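Local coordinates for protein computational Design of Enzyme (PDB 3TP4) that is a computationally designed enzyme with a TIM-barrel domain, probably made to present an activated serine in a catalytic triad, at residues G29-F34 / F351-A355; A65-T71 / G106-A112; L304-K308 / Y346-T352. The contacts are given in a common frame with arbitrary orientation. Numbering follows the deposited sequence.

Contact 1: G29-F34 / F351-A355; sequences GEGILF and FTLFA
Two short strands run parallel here: 32-34, which continues further along the chain, and the brief 352-353. Ile-32 pairs with Thr-352 (CA-CA 5.1 Å) and Leu-33 with Leu-353 (CA-CA 4.5 Å). Three hydrogen bonds fix the register: Ile-32 N to Phe-351 O (2.9 Å), Leu-353 N to Ile-32 O (2.9 Å) and Phe-34 N to Leu-353 O (3.0 Å).

Before the strand, Gly-29 takes phi/psi 91/-16, where a CB would jam against the preceding carbonyl. Gly-31 is nearly extended (-167/158); any CB would clash with Leu-353 CD1 and crowd Phe-351 O. Phe-351, in rotamer t (chi2 75°), lays its ring over Gly-31 CA in a CH-pi contact, CA to ring centroid 3.9 Å. Ile-32 (t, t) brings CG2 to 3.6 Å from Phe-351 CE2. Thr-352 shares its face of the sheet; in rotamer p its OG1 turns back to the carbonyl O atoms of Tyr-346 and Asp-349. On the other face Leu-33 (m, chi2 -138°, off the usual wells) and Leu-353 (m, t) meet at CD2-CD1, 3.8 Å, beside Val-27 of helix 15-27.

Phe-34 (t, chi2 72°) and Phe-354 (m, chi2 64°) close the end. Their planes are 25° apart; their centroids are 5.2 Å apart and the rings are displaced sideways, with little face-to-face overlap. Phe-34 CD2 lies 3.5 Å from Phe-354 CE2, and Phe-34 CB sits over the Phe-354 ring, 4.2 Å from its centroid. Strand 32-37 also pairs with 318-321 and 66-70, so this is a short strand added beside the first part of a parallel strand of a TIM barrel.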
ATOM      1  N   GLY A  29       1.511  19.621   3.828  1.00 28.70           N
ATOM      2  CA  GLY A  29       2.143  20.910   4.047  1.00 31.91           C
ATOM      3  C   GLY A  29       1.601  21.682   5.241  1.00 29.43           C
ATOM      4  O   GLY A  29       2.227  22.628   5.697  1.00 34.12           O
ATOM      5  N   GLU A  30       0.434  21.285   5.745  1.00 29.62           N
ATOM      6  CA  GLU A  30      -0.179  21.962   6.890  1.00 35.62           C
ATOM      7  C   GLU A  30       0.176  21.247   8.194  1.00 32.49           C
ATOM      8  O   GLU A  30       0.456  21.872   9.200  1.00 29.48           O
ATOM      9  CB  GLU A  30      -1.700  22.032   6.731  1.00 36.31           C
ATOM     10  CG  GLU A  30      -2.152  22.837   5.517  1.00 48.74           C
ATOM     11  CD  GLU A  30      -1.633  24.263   5.544  1.00 68.92           C
ATOM     12  OE1 GLU A  30      -1.856  24.957   6.561  1.00 76.61           O
ATOM     13  OE2 GLU A  30      -0.995  24.692   4.554  1.00 75.03           O
ATOM     14  N   GLY A  31       0.150  19.924   8.156  1.00 25.64           N
ATOM     15  CA  GLY A  31       0.553  19.107   9.281  1.00 27.72           C
ATOM     16  C   GLY A  31       0.708  17.680   8.800  1.00 27.40           C
ATOM     17  O   GLY A  31       0.149  17.303   7.769  1.00 24.69           O
ATOM     18  N   ILE A  32       1.474  16.882   9.529  1.00 25.88           N
ATOM     19  CA  ILE A  32       1.701  15.511   9.107  1.00 26.38           C
ATOM     20  C   ILE A  32       1.195  14.560  10.200  1.00 29.73           C
ATOM     21  O   ILE A  32       1.596  14.663  11.364  1.00 26.17           O
ATOM     22  CB  ILE A  32       3.184  15.279   8.743  1.00 23.38           C
ATOM     23  CG1 ILE A  32       3.382  13.897   8.098  1.00 24.48           C
ATOM     24  CG2 ILE A  32       4.073  15.474   9.971  1.00 24.70           C
ATOM     25  CD1 ILE A  32       4.713  13.755   7.347  1.00 23.16           C
ATOM     26  N   LEU A  33       0.271  13.676   9.836  1.00 22.33           N
ATOM     27  CA  LEU A  33      -0.308  12.772  10.821  1.00 22.68           C
ATOM     28  C   LEU A  33       0.737  11.757  11.280  1.00 25.20           C
ATOM     29  O   LEU A  33       1.359  11.067  10.463  1.00 23.30           O
ATOM     30  CB  LEU A  33      -1.513  11.995  10.263  1.00 24.57           C
ATOM     31  CG  LEU A  33      -2.697  12.543   9.446  1.00 34.81           C
ATOM     32  CD1 LEU A  33      -4.013  11.931   9.912  1.00 33.99           C
ATOM     33  CD2 LEU A  33      -2.802  14.039   9.363  1.00 28.02           C
ATOM     34  N   PHE A  34       0.920  11.650  12.588  1.00 24.54           N
ATOM     35  CA  PHE A  34       1.788  10.613  13.127  1.00 26.02           C
ATOM     36  C   PHE A  34       1.042   9.283  13.216  1.00 24.63           C
ATOM     37  O   PHE A  34      -0.066   9.217  13.749  1.00 24.44           O
ATOM     38  CB  PHE A  34       2.317  10.976  14.521  1.00 22.60           C
ATOM     39  CG  PHE A  34       3.030   9.835  15.185  1.00 22.73           C
ATOM     40  CD1 PHE A  34       4.280   9.435  14.728  1.00 21.18           C
ATOM     41  CD2 PHE A  34       2.430   9.128  16.226  1.00 24.65           C
ATOM     42  CE1 PHE A  34       4.942   8.372  15.328  1.00 18.96           C
ATOM     43  CE2 PHE A  34       3.079   8.062  16.835  1.00 22.71           C
ATOM     44  CZ  PHE A  34       4.332   7.687  16.399  1.00 23.80           C
ATOM     45  N   PHE A 351       3.393  20.837  14.181  1.00 25.15           N
ATOM     46  CA  PHE A 351       3.296  20.292  12.839  1.00 23.52           C
ATOM     47  C   PHE A 351       2.827  18.827  12.830  1.00 26.67           C
ATOM     48  O   PHE A 351       2.217  18.384  11.866  1.00 27.92           O
ATOM     49  CB  PHE A 351       4.605  20.502  12.048  1.00 22.51           C
ATOM     50  CG  PHE A 351       4.471  20.212  10.572  1.00 29.61           C
ATOM     51  CD1 PHE A 351       3.818  21.104   9.735  1.00 32.42           C
ATOM     52  CD2 PHE A 351       4.992  19.051  10.024  1.00 27.62           C
ATOM     53  CE1 PHE A 351       3.684  20.839   8.383  1.00 33.31           C
ATOM     54  CE2 PHE A 351       4.852  18.776   8.678  1.00 28.91           C
ATOM     55  CZ  PHE A 351       4.202  19.674   7.852  1.00 31.73           C
ATOM     56  N   THR A 352       3.075  18.082  13.908  1.00 25.73           N
ATOM     57  CA  THR A 352       2.632  16.682  13.966  1.00 24.18           C
ATOM     58  C   THR A 352       1.211  16.544  14.489  1.00 27.35           C
ATOM     59  O   THR A 352       0.883  17.097  15.535  1.00 29.14           O
ATOM     60  CB  THR A 352       3.561  15.812  14.847  1.00 22.20           C
ATOM     61  OG1 THR A 352       3.661  16.398  16.156  1.00 25.07           O
ATOM     62  CG2 THR A 352       4.960  15.709  14.203  1.00 20.50           C
ATOM     63  N   LEU A 353       0.376  15.792  13.773  1.00 23.17           N
ATOM     64  CA  LEU A 353      -1.023  15.658  14.164  1.00 27.45           C
ATOM     65  C   LEU A 353      -1.299  14.311  14.798  1.00 28.70           C
ATOM     66  O   LEU A 353      -0.853  13.270  14.312  1.00 23.23           O
ATOM     67  CB  LEU A 353      -1.964  15.883  12.980  1.00 26.90           C
ATOM     68  CG  LEU A 353      -1.847  17.265  12.322  1.00 32.61           C
ATOM     69  CD1 LEU A 353      -2.739  17.373  11.092  1.00 34.19           C
ATOM     70  CD2 LEU A 353      -2.185  18.352  13.318  1.00 36.79           C
ATOM     71  N   PHE A 354      -2.037  14.349  15.899  1.00 24.72           N
ATOM     72  CA  PHE A 354      -2.455  13.138  16.583  1.00 28.83           C
ATOM     73  C   PHE A 354      -3.982  13.025  16.520  1.00 27.56           C
ATOM     74  O   PHE A 354      -4.645  13.903  15.961  1.00 28.93           O
ATOM     75  CB  PHE A 354      -1.899  13.144  18.008  1.00 26.46           C
ATOM     76  CG  PHE A 354      -0.421  12.866  18.063  1.00 27.63           C
ATOM     77  CD1 PHE A 354       0.488  13.747  17.480  1.00 24.91           C
ATOM     78  CD2 PHE A 354       0.058  11.712  18.666  1.00 23.32           C
ATOM     79  CE1 PHE A 354       1.847  13.493  17.505  1.00 26.20           C
ATOM     80  CE2 PHE A 354       1.414  11.444  18.694  1.00 24.67           C
ATOM     81  CZ  PHE A 354       2.316  12.334  18.108  1.00 27.67           C
ATOM     82  N   ALA A 355      -4.526  11.948  17.076  1.00 27.05           N
ATOM     83  CA  ALA A 355      -5.952  11.634  16.956  1.00 29.42           C
ATOM     84  C   ALA A 355      -6.902  12.794  17.231  1.00 36.89           C
ATOM     85  O   ALA A 355      -7.825  13.040  16.447  1.00 29.81           O
ATOM     86  CB  ALA A 355      -6.309  10.464  17.846  1.00 32.16           C
TER

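Contact 2: A65-T71 / G106-A112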
ATOM      1  N   ALA A  65      -2.615   9.773  15.023  1.00 25.72           N
ATOM      2  CA  ALA A  65      -3.644  10.112  14.036  1.00 23.50           C
ATOM      3  C   ALA A  65      -3.831   8.955  13.062  1.00 29.39           C
ATOM      4  O   ALA A  65      -4.908   8.790  12.482  1.00 27.69           O
ATOM      5  CB  ALA A  65      -3.270  11.392  13.272  1.00 23.84           C
ATOM      6  N   VAL A  66      -2.779   8.161  12.875  1.00 25.37           N
ATOM      7  CA  VAL A  66      -2.861   7.001  11.987  1.00 21.77           C
ATOM      8  C   VAL A  66      -2.605   5.704  12.769  1.00 28.91           C
ATOM      9  O   VAL A  66      -1.615   5.591  13.484  1.00 27.17           O
ATOM     10  CB  VAL A  66      -1.892   7.128  10.794  1.00 23.42           C
ATOM     11  CG1 VAL A  66      -1.662   5.763  10.147  1.00 24.63           C
ATOM     12  CG2 VAL A  66      -2.431   8.155   9.754  1.00 18.28           C
ATOM     13  N   PHE A  67      -3.523   4.749  12.652  1.00 28.44           N
ATOM     14  CA  PHE A  67      -3.388   3.438  13.287  1.00 24.19           C
ATOM     15  C   PHE A  67      -3.019   2.441  12.199  1.00 25.37           C
ATOM     16  O   PHE A  67      -3.821   2.184  11.296  1.00 28.30           O
ATOM     17  CB  PHE A  67      -4.731   3.002  13.904  1.00 23.91           C
ATOM     18  CG  PHE A  67      -5.124   3.752  15.171  1.00 25.33           C
ATOM     19  CD1 PHE A  67      -5.276   5.131  15.168  1.00 25.56           C
ATOM     20  CD2 PHE A  67      -5.397   3.060  16.345  1.00 25.78           C
ATOM     21  CE1 PHE A  67      -5.664   5.815  16.325  1.00 23.32           C
ATOM     22  CE2 PHE A  67      -5.787   3.740  17.507  1.00 28.21           C
ATOM     23  CZ  PHE A  67      -5.918   5.111  17.494  1.00 32.22           C
ATOM     24  N   GLY A  68      -1.816   1.878  12.264  1.00 24.21           N
ATOM     25  CA  GLY A  68      -1.389   0.917  11.259  1.00 23.87           C
ATOM     26  C   GLY A  68      -1.605  -0.524  11.712  1.00 29.27           C
ATOM     27  O   GLY A  68      -1.559  -0.812  12.906  1.00 29.15           O
ATOM     28  N   TRP A  69      -1.833  -1.423  10.755  1.00 30.37           N
ATOM     29  CA  TRP A  69      -2.075  -2.839  11.026  1.00 30.71           C
ATOM     30  C   TRP A  69      -1.551  -3.699   9.877  1.00 34.70           C
ATOM     31  O   TRP A  69      -1.472  -3.237   8.742  1.00 28.57           O
ATOM     32  CB  TRP A  69      -3.564  -3.114  11.118  1.00 27.06           C
ATOM     33  CG  TRP A  69      -4.352  -2.170  11.899  1.00 27.13           C
ATOM     34  CD1 TRP A  69      -5.160  -1.190  11.418  1.00 28.78           C
ATOM     35  CD2 TRP A  69      -4.476  -2.136  13.320  1.00 31.13           C
ATOM     36  NE1 TRP A  69      -5.771  -0.534  12.450  1.00 28.23           N
ATOM     37  CE2 TRP A  69      -5.371  -1.099  13.632  1.00 27.63           C
ATOM     38  CE3 TRP A  69      -3.910  -2.881  14.361  1.00 28.99           C
ATOM     39  CZ2 TRP A  69      -5.712  -0.776  14.948  1.00 28.71           C
ATOM     40  CZ3 TRP A  69      -4.251  -2.564  15.667  1.00 31.52           C
ATOM     41  CH2 TRP A  69      -5.139  -1.520  15.950  1.00 29.79           C
ATOM     42  N   SER A  70      -1.210  -4.952  10.165  1.00 32.75           N
ATOM     43  CA  SER A  70      -0.782  -5.880   9.110  1.00 34.87           C
ATOM     44  C   SER A  70      -1.869  -6.918   8.847  1.00 35.41           C
ATOM     45  O   SER A  70      -2.571  -7.310   9.771  1.00 30.40           O
ATOM     46  CB  SER A  70       0.505  -6.598   9.515  1.00 35.26           C
ATOM     47  OG  SER A  70       1.577  -5.683   9.648  1.00 42.04           O
ATOM     48  N   THR A  71      -2.011  -7.365   7.598  1.00 34.34           N
ATOM     49  CA  THR A  71      -2.981  -8.423   7.299  1.00 33.67           C
ATOM     50  C   THR A  71      -2.593  -9.718   8.005  1.00 32.54           C
ATOM     51  O   THR A  71      -3.402 -10.627   8.154  1.00 39.90           O
ATOM     52  CB  THR A  71      -3.103  -8.687   5.801  1.00 27.35           C
ATOM     53  OG1 THR A  71      -1.814  -9.015   5.268  1.00 30.27           O
ATOM     54  CG2 THR A  71      -3.671  -7.460   5.091  1.00 31.63           C
ATOM     55  N   GLY A 106      -8.918   8.181  14.864  1.00 28.82           N
ATOM     56  CA  GLY A 106      -7.764   7.923  14.018  1.00 30.87           C
ATOM     57  C   GLY A 106      -8.119   7.485  12.603  1.00 33.05           C
ATOM     58  O   GLY A 106      -9.276   7.160  12.315  1.00 35.61           O
ATOM     59  N   VAL A 107      -7.114   7.483  11.724  1.00 29.91           N
ATOM     60  CA  VAL A 107      -7.237   6.968  10.356  1.00 30.38           C
ATOM     61  C   VAL A 107      -6.539   5.605  10.279  1.00 27.53           C
ATOM     62  O   VAL A 107      -5.444   5.422  10.806  1.00 27.72           O
ATOM     63  CB  VAL A 107      -6.604   7.946   9.322  1.00 27.50           C
ATOM     64  CG1 VAL A 107      -6.549   7.322   7.913  1.00 27.19           C
ATOM     65  CG2 VAL A 107      -7.377   9.268   9.292  1.00 28.13           C
ATOM     66  N   ASN A 108      -7.180   4.642   9.633  1.00 25.23           N
ATOM     67  CA  ASN A 108      -6.654   3.286   9.594  1.00 24.46           C
ATOM     68  C   ASN A 108      -5.883   2.976   8.318  1.00 28.70           C
ATOM     69  O   ASN A 108      -6.344   3.273   7.211  1.00 25.41           O
ATOM     70  CB  ASN A 108      -7.791   2.262   9.757  1.00 26.55           C
ATOM     71  CG  ASN A 108      -8.314   2.185  11.186  1.00 25.67           C
ATOM     72  OD1 ASN A 108      -7.725   1.513  12.036  1.00 28.35           O
ATOM     73  ND2 ASN A 108      -9.427   2.860  11.452  1.00 28.44           N
ATOM     74  N   THR A 109      -4.715   2.367   8.475  1.00 25.10           N
ATOM     75  CA  THR A 109      -4.002   1.811   7.334  1.00 22.91           C
ATOM     76  C   THR A 109      -3.701   0.332   7.571  1.00 27.08           C
ATOM     77  O   THR A 109      -3.338  -0.070   8.681  1.00 29.76           O
ATOM     78  CB  THR A 109      -2.704   2.570   7.039  1.00 29.65           C
ATOM     79  OG1 THR A 109      -2.100   2.022   5.859  1.00 44.29           O
ATOM     80  CG2 THR A 109      -1.734   2.435   8.202  1.00 23.64           C
ATOM     81  N   VAL A 110      -3.877  -0.468   6.521  1.00 28.76           N
ATOM     82  CA  VAL A 110      -3.682  -1.911   6.576  1.00 27.58           C
ATOM     83  C   VAL A 110      -2.751  -2.315   5.445  1.00 26.59           C
ATOM     84  O   VAL A 110      -3.008  -2.010   4.274  1.00 26.39           O
ATOM     85  CB  VAL A 110      -5.015  -2.668   6.411  1.00 33.03           C
ATOM     86  CG1 VAL A 110      -4.752  -4.151   6.153  1.00 30.13           C
ATOM     87  CG2 VAL A 110      -5.939  -2.453   7.637  1.00 29.33           C
ATOM     88  N   GLY A 111      -1.662  -2.990   5.792  1.00 23.93           N
ATOM     89  CA  GLY A 111      -0.650  -3.357   4.812  1.00 25.27           C
ATOM     90  C   GLY A 111      -0.521  -4.866   4.713  1.00 32.83           C
ATOM     91  O   GLY A 111      -0.677  -5.567   5.706  1.00 27.22           O
ATOM     92  N   ALA A 112      -0.263  -5.370   3.514  1.00 29.32           N
ATOM     93  CA  ALA A 112      -0.003  -6.793   3.321  1.00 32.04           C
ATOM     94  C   ALA A 112       1.461  -6.964   2.946  1.00 31.70           C
ATOM     95  O   ALA A 112       1.876  -6.571   1.851  1.00 29.99           O
ATOM     96  CB  ALA A 112      -0.907  -7.361   2.222  1.00 30.11           C
TER
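Ala-65 begins the ladder just before strand 66-70, its O accepting from Val-107 N at 2.7 Å. Val-66 pairs with Val-107 and points inward with it; branched side chains suit this packed face, where Val-66 CG1 also lies 3.9 Å from Thr-109 CG2. Phe-67 turns to the other face and bonds twice through its backbone, N to Val-107 O (2.7 Å) and O from Thr-109 N (3.0 Å). A CB on Gly-106 would clash with CE1 of this ring, so glycine suits the site. Gly-68 pairs with Thr-109 on the inner face and has no side chain to press on Thr-109 CG2; its CA lies 3.4 Å from Thr-109 O. Trp-69 N donates to Thr-109 O (2.9 Å) and Trp-69 O accepts from Gly-111 N (3.0 Å), while its indole NE1 gives a hydrogen bond of 2.9 Å to Asn-108 OD1, satisfying two polar groups buried against helix 87-104. Ser-70 returns to the inner face beside Gly-111, and its OG is hydrogen-bonded to His-37 NE2, consistent with a designed Ser-His-Glu triad completed by Glu-320. At Thr-71, N reaches Gly-111 O (2.9 Å) and CG2 meets Val-110 CG1 (3.6 Å). The two parallel strands, 22° apart and linked through helix 87-104, form a beta-alpha-beta crossover, the repeating unit of the TIM barrel.

Contact 3: L304-K308 / Y346-T352; sequences LAAIK and YAADPFT
This is a helix-to-helix-end contact on the outer layer of the barrel domain, where the last turn of helix 299-308 meets the C-terminal end of helix 340-348 and the turn leading into strand 352-353. The 304-308 turn is regular helix, with Lys-308 N bonded to Leu-304 O at 2.9 Å. In the partner, residues 346-348 are helical and Asp-349 (phi/psi -56/139) breaks away. Nearest CA pairs are Leu-304 with Tyr-346 (7.2 Å) and Lys-308 with Phe-351 (7.8 Å).

Leu-304 (t, p) is the buried wedge: its CB is 4.0 Å from Tyr-346 CD2, its CD1 approaches the edge of the Phe-351 ring at CD2 (4.1 Å), and its CD2 lies 3.8 Å from Thr-352 CG2. One turn on, Lys-308 (m, t, p, t) lays CG 3.8 Å from Phe-351 CD2 and sends NZ to Asp-349 OD1 at 2.8 Å, a salt bridge with a weaker bond to OD2 at 2.9 Å. Asp-349 OD1 also accepts from Phe-351 N (2.8 Å), an Asx turn. One carboxylate thus both shapes the chain leaving its helix and pairs with the charge of Lys-308 on the neighbouring helix 299-308, while the lysine's methylenes extend the apolar cover begun by Leu-304.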
ATOM      1  N   LEU A 304      11.951  15.616  11.964  1.00 28.59           N
ATOM      2  CA  LEU A 304      10.846  16.549  11.781  1.00 26.20           C
ATOM      3  C   LEU A 304      11.313  17.941  11.338  1.00 23.34           C
ATOM      4  O   LEU A 304      10.696  18.549  10.473  1.00 24.15           O
ATOM      5  CB  LEU A 304      10.013  16.658  13.066  1.00 25.13           C
ATOM      6  CG  LEU A 304       8.783  17.561  12.966  1.00 24.69           C
ATOM      7  CD1 LEU A 304       7.833  16.927  11.985  1.00 21.29           C
ATOM      8  CD2 LEU A 304       8.080  17.800  14.345  1.00 21.19           C
ATOM      9  N   ALA A 305      12.377  18.462  11.942  1.00 22.90           N
ATOM     10  CA  ALA A 305      12.852  19.804  11.568  1.00 28.72           C
ATOM     11  C   ALA A 305      13.372  19.866  10.119  1.00 31.35           C
ATOM     12  O   ALA A 305      13.228  20.882   9.428  1.00 28.31           O
ATOM     13  CB  ALA A 305      13.917  20.290  12.551  1.00 30.81           C
ATOM     14  N   ALA A 306      13.978  18.780   9.658  1.00 25.85           N
ATOM     15  CA  ALA A 306      14.447  18.702   8.269  1.00 29.63           C
ATOM     16  C   ALA A 306      13.268  18.723   7.305  1.00 32.85           C
ATOM     17  O   ALA A 306      13.300  19.391   6.263  1.00 29.11           O
ATOM     18  CB  ALA A 306      15.267  17.443   8.059  1.00 31.02           C
ATOM     19  N   ILE A 307      12.224  17.979   7.651  1.00 28.17           N
ATOM     20  CA  ILE A 307      11.020  17.930   6.830  1.00 24.22           C
ATOM     21  C   ILE A 307      10.380  19.320   6.804  1.00 31.56           C
ATOM     22  O   ILE A 307      10.104  19.871   5.732  1.00 28.85           O
ATOM     23  CB  ILE A 307      10.007  16.908   7.401  1.00 26.32           C
ATOM     24  CG1 ILE A 307      10.570  15.487   7.304  1.00 27.35           C
ATOM     25  CG2 ILE A 307       8.669  17.003   6.690  1.00 29.06           C
ATOM     26  CD1 ILE A 307       9.649  14.411   7.879  1.00 23.55           C
ATOM     27  N   LYS A 308      10.164  19.891   7.990  1.00 27.86           N
ATOM     28  CA  LYS A 308       9.475  21.174   8.103  1.00 30.52           C
ATOM     29  C   LYS A 308      10.202  22.271   7.335  1.00 34.60           C
ATOM     30  O   LYS A 308       9.571  23.126   6.720  1.00 34.59           O
ATOM     31  CB  LYS A 308       9.320  21.576   9.571  1.00 33.00           C
ATOM     32  CG  LYS A 308       8.355  20.702  10.338  1.00 32.15           C
ATOM     33  CD  LYS A 308       8.394  20.994  11.821  1.00 28.07           C
ATOM     34  CE  LYS A 308       7.973  22.416  12.110  1.00 30.66           C
ATOM     35  NZ  LYS A 308       7.788  22.648  13.582  1.00 36.12           N
ATOM     36  N   TYR A 346       8.808  15.861  19.746  1.00 23.87           N
ATOM     37  CA  TYR A 346       8.287  15.581  18.423  1.00 26.34           C
ATOM     38  C   TYR A 346       6.755  15.615  18.417  1.00 25.75           C
ATOM     39  O   TYR A 346       6.147  16.228  17.542  1.00 24.43           O
ATOM     40  CB  TYR A 346       8.789  14.214  17.965  1.00 24.53           C
ATOM     41  CG  TYR A 346       8.058  13.659  16.774  1.00 28.13           C
ATOM     42  CD1 TYR A 346       6.931  12.863  16.937  1.00 26.65           C
ATOM     43  CD2 TYR A 346       8.497  13.921  15.483  1.00 24.63           C
ATOM     44  CE1 TYR A 346       6.255  12.367  15.850  1.00 22.32           C
ATOM     45  CE2 TYR A 346       7.844  13.409  14.393  1.00 25.26           C
ATOM     46  CZ  TYR A 346       6.720  12.638  14.576  1.00 26.79           C
ATOM     47  OH  TYR A 346       6.049  12.136  13.478  1.00 22.19           O
ATOM     48  N   ALA A 347       6.145  14.944  19.394  1.00 22.64           N
ATOM     49  CA  ALA A 347       4.688  14.872  19.502  1.00 25.81           C
ATOM     50  C   ALA A 347       4.025  16.210  19.831  1.00 27.02           C
ATOM     51  O   ALA A 347       2.929  16.491  19.341  1.00 25.38           O
ATOM     52  CB  ALA A 347       4.262  13.796  20.534  1.00 21.03           C
ATOM     53  N   ALA A 348       4.675  17.019  20.668  1.00 25.41           N
ATOM     54  CA  ALA A 348       4.131  18.324  21.049  1.00 25.79           C
ATOM     55  C   ALA A 348       4.261  19.363  19.931  1.00 26.02           C
ATOM     56  O   ALA A 348       3.550  20.358  19.915  1.00 28.68           O
ATOM     57  CB  ALA A 348       4.807  18.829  22.327  1.00 28.36           C
ATOM     58  N   ASP A 349       5.152  19.116  18.981  1.00 22.32           N
ATOM     59  CA  ASP A 349       5.340  20.055  17.877  1.00 26.16           C
ATOM     60  C   ASP A 349       3.993  20.273  17.198  1.00 25.79           C
ATOM     61  O   ASP A 349       3.231  19.323  17.016  1.00 24.84           O
ATOM     62  CB  ASP A 349       6.348  19.495  16.873  1.00 26.77           C
ATOM     63  CG  ASP A 349       6.821  20.541  15.882  1.00 29.92           C
ATOM     64  OD1 ASP A 349       6.023  20.925  15.003  1.00 29.48           O
ATOM     65  OD2 ASP A 349       7.988  20.967  15.979  1.00 26.95           O
ATOM     66  N   PRO A 350       3.692  21.519  16.823  1.00 30.06           N
ATOM     67  CA  PRO A 350       2.399  21.801  16.188  1.00 32.29           C
ATOM     68  C   PRO A 350       2.274  21.146  14.820  1.00 29.36           C
ATOM     69  O   PRO A 350       1.162  20.923  14.339  1.00 28.84           O
ATOM     70  CB  PRO A 350       2.399  23.330  16.035  1.00 38.97           C
ATOM     71  CG  PRO A 350       3.467  23.824  16.955  1.00 46.54           C
ATOM     72  CD  PRO A 350       4.491  22.737  17.035  1.00 39.01           C
ATOM     73  N   PHE A 351       3.393  20.837  14.181  1.00 25.15           N
ATOM     74  CA  PHE A 351       3.296  20.292  12.839  1.00 23.52           C
ATOM     75  C   PHE A 351       2.827  18.827  12.830  1.00 26.67           C
ATOM     76  O   PHE A 351       2.217  18.384  11.866  1.00 27.92           O
ATOM     77  CB  PHE A 351       4.605  20.502  12.048  1.00 22.51           C
ATOM     78  CG  PHE A 351       4.471  20.212  10.572  1.00 29.61           C
ATOM     79  CD1 PHE A 351       3.818  21.104   9.735  1.00 32.42           C
ATOM     80  CD2 PHE A 351       4.992  19.051  10.024  1.00 27.62           C
ATOM     81  CE1 PHE A 351       3.684  20.839   8.383  1.00 33.31           C
ATOM     82  CE2 PHE A 351       4.852  18.776   8.678  1.00 28.91           C
ATOM     83  CZ  PHE A 351       4.202  19.674   7.852  1.00 31.73           C
ATOM     84  N   THR A 352       3.075  18.082  13.908  1.00 25.73           N
ATOM     85  CA  THR A 352       2.632  16.682  13.966  1.00 24.18           C
ATOM     86  C   THR A 352       1.211  16.544  14.489  1.00 27.35           C
ATOM     87  O   THR A 352       0.883  17.097  15.535  1.00 29.14           O
ATOM     88  CB  THR A 352       3.561  15.812  14.847  1.00 22.20           C
ATOM     89  OG1 THR A 352       3.661  16.398  16.156  1.00 25.07           O
ATOM     90  CG2 THR A 352       4.960  15.709  14.203  1.00 20.50           C
TER

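How the contacts relate
Contacts 1 and 3 are neighbours, their centres 8 Å apart, and share Phe-351 and Thr-352: the Phe-351 ring lies over Gly-31 CA in one and meets Leu-304 and Lys-308 in the other, so the end of helix 340-348 is tied both to helix 299-308 and to the sheet. Contact 2, centred 16 Å from contact 1, continues the same sheet: Phe-34 O lies 3.0 Å from Val-66 N, a probable hydrogen bond, and Leu-353 O lies 3.2 Å from Ala-65 CB. Only contact 2 holds a residue of the probable triad, Ser-70, although Phe-34 of contact 1 lies near that site. Contact 3, centred 21 Å from contact 2, does not touch it.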